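Local coordinates for protein beta-galacturonidase (Eisenbergiella tayi, PDB 6NCW) that hydrolyses beta-galacturonides as a glycoside hydrolase family 2 enzyme of the human gut microbiome, and is probably related in action to the beta-glucuronidases, at residues H8-S17 / G141-L152; R271-E279 / G304-N315. All coordinates share one frame; numbering follows the deposited sequence.

The two contacts follow one another along the chain and do not touch: their centres are 31 Å apart and their nearest atoms about 10 Å. Interaction 1 (8-17 with 141-152) pairs strands 12-15 and 142-147, the first and last along the chain of a four-stranded antiparallel sheet; its segments lie 124 residues apart at the closest ends, and the second runs on into strand 150-162 of the next sheet, where R11 reaches L152. Interaction 2 (271-279 with 304-315) is local and parallel, uniting two neighbouring strands of the TIM barrel, the second of which leads to H312 of the galacturonate site.

Interaction 1. Residues H8-S17 / G141-L152; sequences HKIRKTAELS and GVVLEELGEAYL
The guanidinium of R11 is surrounded on both faces and along its edges. Over one face lie L147 CD2 and Y151 CB; on the opposite face the ring carbon CE1 of H8 sits 3.2 Å above the plane, over its centre. The edges are polar. NH1 forms a salt bridge with E145 OE1 (2.9 Å) and also reaches a water that donates to L152 O, while NH2 donates to L152 O directly at 3.0 Å. The E145 carboxylate stands nearly upright to the guanidinium, their planes 84° apart, and NH1 approaches OE1 from above the carboxylate plane. Extended as far as CD, the arginine bends at chi3 (-52°), which turns its flat end toward these acceptors.

Behind this lies an antiparallel strand pair. A14 and L144 exchange two backbone bonds, each 2.8 Å between N and O, and E146 N donates to K12 O. T13 is a non-hydrogen-bonded partner of E145: its CG2 lies 3.5 Å from E145 CG, a small branched residue beside the glutamate stem. At the far end S17 OG accepts V142 N (2.9 Å) and donates to E15 OE2 (2.6 Å), using that oxygen's anti lone pair. L16 meanwhile sets CB against V142 CG1.

Arginine suits its place by offering five N-H groups in one plane: E145 OE1, L152 O, the water and D245 OD1 accept them. R69 NH1 makes a second salt bridge to E145 OE1, and two arginines on one buried carboxylate would probably keep it ionised. R11, just before strand 12-15, thus joins strands 142-147, 150-162 and 245-251 through E145, L152 O and D245.

Interaction 2. Residues R271-E279 / G304-N315; sequences RIKGFCRHE and GANSIRTVHYPN
V311 stands across the imidazole of H278 with CG2 over the ring face, a CH-pi contact 3.8 Å from the centroid. At the ring's edge ND1 shares a hydrogen bond of 2.8 Å with Y313 OH, the two planes inclined at 47°; a weak bond from E279 N reaches the same hydroxyl. H312, which follows a cis peptide, holds its ring almost perpendicular to that of H278. V311 CG1 meets C276 CB and covers the R309 guanidinium, so its two methyls serve two flat groups. E279 runs antiparallel to N315, OE1 3.4 Å from N315 CG and the planes 30° apart, while OE2 is salt-bridged to R140.

At the other end the K273 chain runs roughly perpendicular to that of N306. K273 NZ donates to G304 O at 2.8 Å, with further acceptors in Y552 O and L555 O. The N306 amide bonds R271 O through ND2 (3.0 Å) and accepts K273 N at OD1; ND2 also has a partner in N557. Glycine suits position 304, whose positive phi ends helix 290-302 in a Schellman motif.

Parallel strands 268-276 and 307-309 form a beta-alpha-beta unit with helix 290-302, which packs on I308 and A305. Strand 504-509 flanks the first strand and 329-333 the second; R309 is salt-bridged to E333 and E465 and hydrogen-bonded to N377, and H312 belongs to the galacturonate-binding site.

Interaction 1. Residues H8-S17 / G141-L152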
loop_
_atom_site.group_PDB
_atom_site.type_symbol
_atom_site.label_atom_id
_atom_site.label_comp_id
_atom_site.label_asym_id
_atom_site.label_seq_id
_atom_site.Cartn_x
_atom_site.Cartn_y
_atom_site.Cartn_z
ATOM N N HIS A 8 -8.032 43.129 -18.578
ATOM C CA HIS A 8 -8.929 44.208 -18.996
ATOM C C HIS A 8 -9.211 45.118 -17.815
ATOM O O HIS A 8 -9.553 44.637 -16.736
ATOM C CB HIS A 8 -10.260 43.673 -19.529
ATOM C CG HIS A 8 -10.140 42.897 -20.797
ATOM N ND1 HIS A 8 -9.806 43.484 -21.998
ATOM C CD2 HIS A 8 -10.300 41.574 -21.052
ATOM C CE1 HIS A 8 -9.768 42.555 -22.942
ATOM N NE2 HIS A 8 -10.070 41.390 -22.395
ATOM N N LYS A 9 -9.069 46.425 -18.023
ATOM C CA LYS A 9 -9.638 47.419 -17.121
ATOM C C LYS A 9 -10.802 48.173 -17.743
ATOM O O LYS A 9 -11.750 48.508 -17.032
ATOM C CB LYS A 9 -8.577 48.434 -16.665
ATOM C CG LYS A 9 -7.428 47.878 -15.789
ATOM C CD LYS A 9 -7.875 46.714 -14.855
ATOM C CE LYS A 9 -6.943 46.533 -13.634
ATOM N NZ LYS A 9 -5.528 46.905 -13.954
ATOM N N ILE A 10 -10.779 48.403 -19.056
ATOM C CA ILE A 10 -11.871 49.118 -19.711
ATOM C C ILE A 10 -13.010 48.172 -20.067
ATOM O O ILE A 10 -14.166 48.409 -19.704
ATOM C CB ILE A 10 -11.357 49.877 -20.954
ATOM C CG1 ILE A 10 -10.476 51.058 -20.542
ATOM C CG2 ILE A 10 -12.518 50.372 -21.798
ATOM C CD1 ILE A 10 -9.826 51.755 -21.704
ATOM N N ARG A 11 -12.717 47.098 -20.793
ATOM C CA ARG A 11 -13.777 46.196 -21.220
ATOM C C ARG A 11 -14.506 45.619 -20.008
ATOM O O ARG A 11 -13.887 45.305 -18.987
ATOM C CB ARG A 11 -13.204 45.071 -22.083
ATOM C CG ARG A 11 -14.252 44.148 -22.707
ATOM C CD ARG A 11 -13.583 43.001 -23.468
ATOM N NE ARG A 11 -12.587 43.499 -24.410
ATOM C CZ ARG A 11 -11.933 42.743 -25.287
ATOM N NH1 ARG A 11 -12.157 41.434 -25.347
ATOM N NH2 ARG A 11 -11.048 43.298 -26.103
ATOM N N LYS A 12 -15.836 45.514 -20.120
ATOM C CA LYS A 12 -16.661 44.909 -19.076
ATOM C C LYS A 12 -16.609 43.397 -19.239
ATOM O O LYS A 12 -17.052 42.868 -20.270
ATOM C CB LYS A 12 -18.115 45.383 -19.145
ATOM C CG LYS A 12 -18.342 46.779 -19.706
ATOM C CD LYS A 12 -19.846 47.146 -19.724
ATOM C CE LYS A 12 -20.130 48.407 -20.576
ATOM N NZ LYS A 12 -20.108 48.164 -22.065
ATOM N N THR A 13 -16.040 42.710 -18.248
ATOM C CA THR A 13 -15.894 41.263 -18.270
ATOM C C THR A 13 -16.305 40.697 -16.920
ATOM O O THR A 13 -16.235 41.378 -15.895
ATOM C CB THR A 13 -14.441 40.813 -18.578
ATOM O OG1 THR A 13 -13.621 41.029 -17.426
ATOM C CG2 THR A 13 -13.857 41.589 -19.735
ATOM N N ALA A 14 -16.714 39.432 -16.925
ATOM C CA ALA A 14 -17.071 38.739 -15.692
ATOM C C ALA A 14 -16.870 37.242 -15.889
ATOM O O ALA A 14 -17.240 36.694 -16.931
ATOM C CB ALA A 14 -18.523 39.036 -15.293
ATOM N N GLU A 15 -16.305 36.577 -14.885
ATOM C CA GLU A 15 -16.059 35.141 -14.981
ATOM C C GLU A 15 -17.358 34.378 -14.744
ATOM O O GLU A 15 -17.995 34.527 -13.697
ATOM C CB GLU A 15 -14.978 34.693 -13.981
ATOM C CG GLU A 15 -14.362 33.342 -14.366
ATOM C CD GLU A 15 -13.357 32.757 -13.359
ATOM O OE1 GLU A 15 -12.699 33.519 -12.617
ATOM O OE2 GLU A 15 -13.215 31.503 -13.330
ATOM N N LEU A 16 -17.761 33.563 -15.717
ATOM C CA LEU A 16 -18.871 32.642 -15.516
ATOM C C LEU A 16 -18.453 31.319 -14.874
ATOM O O LEU A 16 -19.321 30.567 -14.392
ATOM C CB LEU A 16 -19.553 32.371 -16.851
ATOM C CG LEU A 16 -20.232 33.630 -17.420
ATOM C CD1 LEU A 16 -21.142 33.233 -18.557
ATOM C CD2 LEU A 16 -21.006 34.341 -16.327
ATOM N N SER A 17 -17.165 30.991 -14.894
ATOM C CA SER A 17 -16.665 29.803 -14.215
ATOM C C SER A 17 -16.358 30.155 -12.760
ATOM O O SER A 17 -16.774 31.209 -12.266
ATOM C CB SER A 17 -15.436 29.253 -14.931
ATOM O OG SER A 17 -14.531 30.296 -15.221
ATOM N N GLY A 141 -11.620 27.875 -17.716
ATOM C CA GLY A 141 -12.592 28.887 -17.330
ATOM C C GLY A 141 -13.470 29.384 -18.467
ATOM O O GLY A 141 -13.294 29.042 -19.639
ATOM N N VAL A 142 -14.449 30.218 -18.088
ATOM C CA VAL A 142 -15.428 30.805 -19.003
ATOM C C VAL A 142 -15.607 32.274 -18.640
ATOM O O VAL A 142 -15.754 32.615 -17.459
ATOM C CB VAL A 142 -16.789 30.080 -18.955
ATOM C CG1 VAL A 142 -17.793 30.760 -19.869
ATOM C CG2 VAL A 142 -16.646 28.611 -19.332
ATOM N N VAL A 143 -15.593 33.143 -19.650
ATOM C CA VAL A 143 -15.599 34.590 -19.443
ATOM C C VAL A 143 -16.686 35.217 -20.306
ATOM O O VAL A 143 -16.750 34.955 -21.513
ATOM C CB VAL A 143 -14.239 35.233 -19.772
ATOM C CG1 VAL A 143 -14.321 36.751 -19.579
ATOM C CG2 VAL A 143 -13.158 34.670 -18.880
ATOM N N LEU A 144 -17.529 36.050 -19.688
ATOM C CA LEU A 144 -18.519 36.862 -20.395
ATOM C C LEU A 144 -18.002 38.291 -20.514
ATOM O O LEU A 144 -17.637 38.905 -19.512
ATOM C CB LEU A 144 -19.863 36.868 -19.667
ATOM C CG LEU A 144 -20.878 37.918 -20.188
ATOM C CD1 LEU A 144 -21.415 37.554 -21.566
ATOM C CD2 LEU A 144 -22.038 38.136 -19.194
ATOM N N GLU A 145 -17.974 38.809 -21.737
ATOM C CA GLU A 145 -17.516 40.157 -22.028
ATOM C C GLU A 145 -18.624 40.908 -22.751
ATOM O O GLU A 145 -19.238 40.376 -23.681
ATOM C CB GLU A 145 -16.258 40.143 -22.893
ATOM C CG GLU A 145 -15.073 39.430 -22.266
ATOM C CD GLU A 145 -13.912 39.334 -23.227
ATOM O OE1 GLU A 145 -14.151 39.576 -24.425
ATOM O OE2 GLU A 145 -12.775 39.019 -22.801
ATOM N N GLU A 146 -18.876 42.135 -22.318
ATOM C CA GLU A 146 -19.841 43.012 -22.963
ATOM C C GLU A 146 -19.066 44.002 -23.818
ATOM O O GLU A 146 -18.198 44.718 -23.311
ATOM C CB GLU A 146 -20.731 43.705 -21.928
ATOM C CG GLU A 146 -21.892 42.795 -21.512
ATOM C CD GLU A 146 -22.835 43.382 -20.476
ATOM O OE1 GLU A 146 -23.659 44.261 -20.830
ATOM O OE2 GLU A 146 -22.768 42.933 -19.306
ATOM N N LEU A 147 -19.340 43.997 -25.118
ATOM C CA LEU A 147 -18.562 44.755 -26.085
ATOM C C LEU A 147 -19.342 45.970 -26.577
ATOM O O LEU A 147 -20.550 46.115 -26.349
ATOM C CB LEU A 147 -18.183 43.874 -27.274
ATOM C CG LEU A 147 -17.450 42.571 -26.930
ATOM C CD1 LEU A 147 -17.265 41.758 -28.184
ATOM C CD2 LEU A 147 -16.109 42.889 -26.294
ATOM N N GLY A 148 -18.623 46.837 -27.272
ATOM C CA GLY A 148 -19.192 47.935 -28.002
ATOM C C GLY A 148 -19.264 47.635 -29.480
ATOM O O GLY A 148 -19.608 46.519 -29.895
ATOM N N GLU A 149 -18.933 48.647 -30.287
ATOM C CA GLU A 149 -18.951 48.501 -31.736
ATOM C C GLU A 149 -17.730 47.771 -32.274
ATOM O O GLU A 149 -17.811 47.186 -33.359
ATOM C CB GLU A 149 -19.065 49.880 -32.401
ATOM C CG GLU A 149 -20.419 50.538 -32.195
ATOM C CD GLU A 149 -21.545 49.746 -32.847
ATOM O OE1 GLU A 149 -21.847 50.015 -34.032
ATOM O OE2 GLU A 149 -22.116 48.844 -32.181
ATOM N N ALA A 150 -16.617 47.781 -31.540
ATOM C CA ALA A 150 -15.386 47.128 -31.975
ATOM C C ALA A 150 -14.533 46.804 -30.755
ATOM O O ALA A 150 -14.660 47.442 -29.705
ATOM C CB ALA A 150 -14.603 48.006 -32.955
ATOM N N TYR A 151 -13.645 45.815 -30.909
ATOM C CA TYR A 151 -12.841 45.357 -29.782
ATOM C C TYR A 151 -11.496 44.811 -30.253
ATOM O O TYR A 151 -11.316 44.437 -31.415
ATOM C CB TYR A 151 -13.580 44.287 -28.968
ATOM C CG TYR A 151 -13.742 42.950 -29.664
ATOM C CD1 TYR A 151 -12.871 41.886 -29.395
ATOM C CD2 TYR A 151 -14.773 42.741 -30.569
ATOM C CE1 TYR A 151 -13.020 40.655 -30.026
ATOM C CE2 TYR A 151 -14.932 41.519 -31.202
ATOM C CZ TYR A 151 -14.054 40.481 -30.925
ATOM O OH TYR A 151 -14.227 39.275 -31.559
ATOM N N LEU A 152 -10.559 44.761 -29.313
ATOM C CA LEU A 152 -9.218 44.241 -29.557
ATOM C C LEU A 152 -9.230 42.717 -29.414
ATOM O O LEU A 152 -9.429 42.188 -28.317
ATOM C CB LEU A 152 -8.235 44.891 -28.589
ATOM C CG LEU A 152 -8.170 46.409 -28.808
ATOM C CD1 LEU A 152 -7.190 47.101 -27.880
ATOM C CD2 LEU A 152 -7.809 46.687 -30.259
HETATM O O HOH W 1 -10.157 40.050 -26.938
HETATM O O HOH W 2 -16.867 46.627 -22.674
#

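Interaction 2. Residues R271-E279 / G304-N315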
loop_
_atom_site.group_PDB
_atom_site.type_symbol
_atom_site.label_atom_id
_atom_site.label_comp_id
_atom_site.label_asym_id
_atom_site.label_seq_id
_atom_site.Cartn_x
_atom_site.Cartn_y
_atom_site.Cartn_z
ATOM N N ARG A 271 21.172 24.778 -21.155
ATOM C CA ARG A 271 21.041 23.372 -20.786
ATOM C C ARG A 271 19.625 23.131 -20.259
ATOM O O ARG A 271 19.207 23.756 -19.278
ATOM C CB ARG A 271 22.067 22.960 -19.732
ATOM C CG ARG A 271 21.888 21.506 -19.294
ATOM C CD ARG A 271 22.704 21.133 -18.052
ATOM N NE ARG A 271 24.139 21.128 -18.319
ATOM C CZ ARG A 271 24.956 22.114 -17.969
ATOM N NH1 ARG A 271 24.479 23.173 -17.330
ATOM N NH2 ARG A 271 26.248 22.041 -18.257
ATOM N N ILE A 272 18.900 22.226 -20.905
ATOM C CA ILE A 272 17.531 21.893 -20.521
ATOM C C ILE A 272 17.547 20.800 -19.453
ATOM O O ILE A 272 18.079 19.707 -19.678
ATOM C CB ILE A 272 16.708 21.462 -21.747
ATOM C CG1 ILE A 272 16.584 22.633 -22.711
ATOM C CG2 ILE A 272 15.306 21.008 -21.347
ATOM C CD1 ILE A 272 15.886 23.827 -22.114
ATOM N N LYS A 273 16.963 21.102 -18.286
ATOM C CA LYS A 273 16.781 20.175 -17.163
ATOM C C LYS A 273 15.273 20.080 -16.921
ATOM O O LYS A 273 14.718 20.820 -16.115
ATOM C CB LYS A 273 17.512 20.656 -15.894
ATOM C CG LYS A 273 19.021 20.956 -16.069
ATOM C CD LYS A 273 19.690 21.246 -14.726
ATOM C CE LYS A 273 19.359 22.638 -14.213
ATOM N NZ LYS A 273 19.417 22.755 -12.719
ATOM N N GLY A 274 14.587 19.176 -17.621
ATOM C CA GLY A 274 13.156 19.272 -17.774
ATOM C C GLY A 274 12.360 18.078 -17.270
ATOM O O GLY A 274 12.897 16.996 -16.958
ATOM N N PHE A 275 11.046 18.295 -17.223
ATOM C CA PHE A 275 10.050 17.269 -16.977
ATOM C C PHE A 275 8.966 17.326 -18.035
ATOM O O PHE A 275 8.467 18.408 -18.381
ATOM C CB PHE A 275 9.416 17.410 -15.592
ATOM C CG PHE A 275 10.212 16.752 -14.510
ATOM C CD1 PHE A 275 10.110 15.385 -14.299
ATOM C CD2 PHE A 275 11.065 17.499 -13.701
ATOM C CE1 PHE A 275 10.867 14.765 -13.301
ATOM C CE2 PHE A 275 11.809 16.894 -12.704
ATOM C CZ PHE A 275 11.713 15.517 -12.503
ATOM N N CYS A 276 8.597 16.162 -18.542
ATOM C CA CYS A 276 7.315 16.045 -19.201
ATOM C C CYS A 276 6.237 16.101 -18.126
ATOM O O CYS A 276 6.352 15.432 -17.099
ATOM C CB CYS A 276 7.235 14.736 -19.981
ATOM S SG CYS A 276 8.440 14.606 -21.343
ATOM N N ARG A 277 5.205 16.919 -18.335
ATOM C CA ARG A 277 4.109 16.986 -17.378
ATOM C C ARG A 277 2.784 17.044 -18.122
ATOM O O ARG A 277 2.542 17.978 -18.900
ATOM C CB ARG A 277 4.256 18.187 -16.435
ATOM C CG ARG A 277 3.067 18.379 -15.477
ATOM C CD ARG A 277 3.204 19.690 -14.694
ATOM N NE ARG A 277 2.022 20.000 -13.892
ATOM C CZ ARG A 277 0.946 20.645 -14.345
ATOM N NH1 ARG A 277 0.891 21.038 -15.612
ATOM N NH2 ARG A 277 -0.079 20.886 -13.529
ATOM N N HIS A 278 1.939 16.041 -17.870
ATOM C CA HIS A 278 0.535 16.038 -18.274
ATOM C C HIS A 278 -0.299 16.914 -17.346
ATOM O O HIS A 278 -0.030 17.018 -16.145
ATOM C CB HIS A 278 -0.037 14.606 -18.232
ATOM C CG HIS A 278 0.104 13.860 -19.521
ATOM N ND1 HIS A 278 -0.587 14.214 -20.662
ATOM C CD2 HIS A 278 0.878 12.801 -19.862
ATOM C CE1 HIS A 278 -0.253 13.399 -21.645
ATOM N NE2 HIS A 278 0.621 12.521 -21.180
ATOM N N GLU A 279 -1.352 17.504 -17.898
ATOM C CA GLU A 279 -2.424 18.074 -17.082
ATOM C C GLU A 279 -3.293 16.916 -16.581
ATOM O O GLU A 279 -4.302 16.550 -17.194
ATOM C CB GLU A 279 -3.240 19.089 -17.879
ATOM C CG GLU A 279 -2.434 20.353 -18.284
ATOM C CD GLU A 279 -3.304 21.448 -18.955
ATOM O OE1 GLU A 279 -2.959 22.658 -18.854
ATOM O OE2 GLU A 279 -4.316 21.087 -19.596
ATOM N N GLY A 304 15.190 20.522 -9.042
ATOM C CA GLY A 304 16.266 21.142 -9.784
ATOM C C GLY A 304 15.970 21.444 -11.236
ATOM O O GLY A 304 16.864 21.927 -11.943
ATOM N N ALA A 305 14.741 21.218 -11.695
ATOM C CA ALA A 305 14.416 21.421 -13.097
ATOM C C ALA A 305 14.351 22.902 -13.437
ATOM O O ALA A 305 14.081 23.759 -12.582
ATOM C CB ALA A 305 13.082 20.754 -13.449
ATOM N N ASN A 306 14.605 23.202 -14.704
ATOM C CA ASN A 306 14.395 24.553 -15.191
ATOM C C ASN A 306 13.396 24.589 -16.331
ATOM O O ASN A 306 13.181 25.651 -16.914
ATOM C CB ASN A 306 15.725 25.198 -15.613
ATOM C CG ASN A 306 16.416 24.467 -16.755
ATOM O OD1 ASN A 306 15.802 23.674 -17.475
ATOM N ND2 ASN A 306 17.715 24.741 -16.930
ATOM N N SER A 307 12.775 23.462 -16.670
ATOM C CA SER A 307 11.949 23.464 -17.867
ATOM C C SER A 307 10.868 22.389 -17.788
ATOM O O SER A 307 11.034 21.352 -17.135
ATOM C CB SER A 307 12.820 23.282 -19.110
ATOM O OG SER A 307 12.056 23.439 -20.289
ATOM N N ILE A 308 9.749 22.661 -18.453
ATOM C CA ILE A 308 8.633 21.732 -18.558
ATOM C C ILE A 308 8.236 21.605 -20.025
ATOM O O ILE A 308 8.315 22.569 -20.792
ATOM C CB ILE A 308 7.432 22.183 -17.703
ATOM C CG1 ILE A 308 7.747 21.988 -16.233
ATOM C CG2 ILE A 308 6.161 21.437 -18.091
ATOM C CD1 ILE A 308 6.789 22.688 -15.342
ATOM N N ARG A 309 7.829 20.402 -20.407
ATOM C CA ARG A 309 7.334 20.078 -21.731
ATOM C C ARG A 309 5.873 19.663 -21.581
ATOM O O ARG A 309 5.562 18.755 -20.798
ATOM C CB ARG A 309 8.190 18.957 -22.347
ATOM C CG ARG A 309 7.629 18.393 -23.620
ATOM C CD ARG A 309 8.540 17.421 -24.358
ATOM N NE ARG A 309 7.739 16.925 -25.475
ATOM C CZ ARG A 309 7.463 15.649 -25.722
ATOM N NH1 ARG A 309 8.010 14.679 -24.988
ATOM N NH2 ARG A 309 6.656 15.347 -26.735
ATOM N N THR A 310 4.980 20.327 -22.323
ATOM C CA THR A 310 3.526 20.147 -22.195
ATOM C C THR A 310 3.046 18.920 -22.991
ATOM O O THR A 310 2.355 19.019 -24.012
ATOM C CB THR A 310 2.801 21.409 -22.670
ATOM O OG1 THR A 310 3.010 21.584 -24.077
ATOM C CG2 THR A 310 3.315 22.664 -21.971
ATOM N N VAL A 311 3.385 17.729 -22.496
ATOM C CA VAL A 311 2.887 16.508 -23.139
ATOM C C VAL A 311 1.382 16.369 -22.917
ATOM O O VAL A 311 0.899 16.501 -21.786
ATOM C CB VAL A 311 3.627 15.273 -22.603
ATOM C CG1 VAL A 311 5.106 15.329 -23.011
ATOM C CG2 VAL A 311 3.479 15.160 -21.054
ATOM N N HIS A 312 0.616 16.117 -23.990
ATOM C CA HIS A 312 0.979 16.317 -25.410
ATOM C C HIS A 312 -0.074 17.253 -26.017
ATOM O O HIS A 312 -0.815 16.876 -26.934
ATOM C CB HIS A 312 1.005 15.009 -26.195
ATOM C CG HIS A 312 2.034 14.032 -25.709
ATOM N ND1 HIS A 312 3.385 14.241 -25.861
ATOM C CD2 HIS A 312 1.908 12.842 -25.074
ATOM C CE1 HIS A 312 4.050 13.214 -25.356
ATOM N NE2 HIS A 312 3.177 12.349 -24.875
ATOM N N TYR A 313 -0.168 18.467 -25.491
ATOM C CA TYR A 313 -1.206 19.395 -25.918
ATOM C C TYR A 313 -0.911 20.748 -25.291
ATOM O O TYR A 313 -0.138 20.829 -24.335
ATOM C CB TYR A 313 -2.611 18.902 -25.501
ATOM C CG TYR A 313 -2.584 18.213 -24.177
ATOM C CD1 TYR A 313 -2.351 18.933 -23.014
ATOM C CD2 TYR A 313 -2.741 16.831 -24.081
ATOM C CE1 TYR A 313 -2.279 18.316 -21.797
ATOM C CE2 TYR A 313 -2.684 16.198 -22.858
ATOM C CZ TYR A 313 -2.451 16.947 -21.710
ATOM O OH TYR A 313 -2.377 16.336 -20.474
ATOM N N PRO A 314 -1.523 21.810 -25.798
ATOM C CA PRO A 314 -1.315 23.125 -25.185
ATOM C C PRO A 314 -1.882 23.143 -23.779
ATOM O O PRO A 314 -2.841 22.430 -23.464
ATOM C CB PRO A 314 -2.065 24.085 -26.126
ATOM C CG PRO A 314 -2.078 23.353 -27.464
ATOM C CD PRO A 314 -2.268 21.893 -27.066
ATOM N N ASN A 315 -1.259 23.952 -22.921
ATOM C CA ASN A 315 -1.621 24.049 -21.512
ATOM C C ASN A 315 -2.450 25.293 -21.215
ATOM O O ASN A 315 -2.441 26.272 -21.963
ATOM C CB ASN A 315 -0.374 24.062 -20.624
ATOM C CG ASN A 315 0.093 22.657 -20.249
ATOM O OD1 ASN A 315 -0.170 21.682 -20.981
ATOM N ND2 ASN A 315 0.764 22.539 -19.098
HETATM O O HOH W 3 0.576 18.967 -20.400
HETATM O O HOH W 4 2.527 20.801 -17.944
HETATM O O HOH W 5 -4.672 15.437 -19.428
#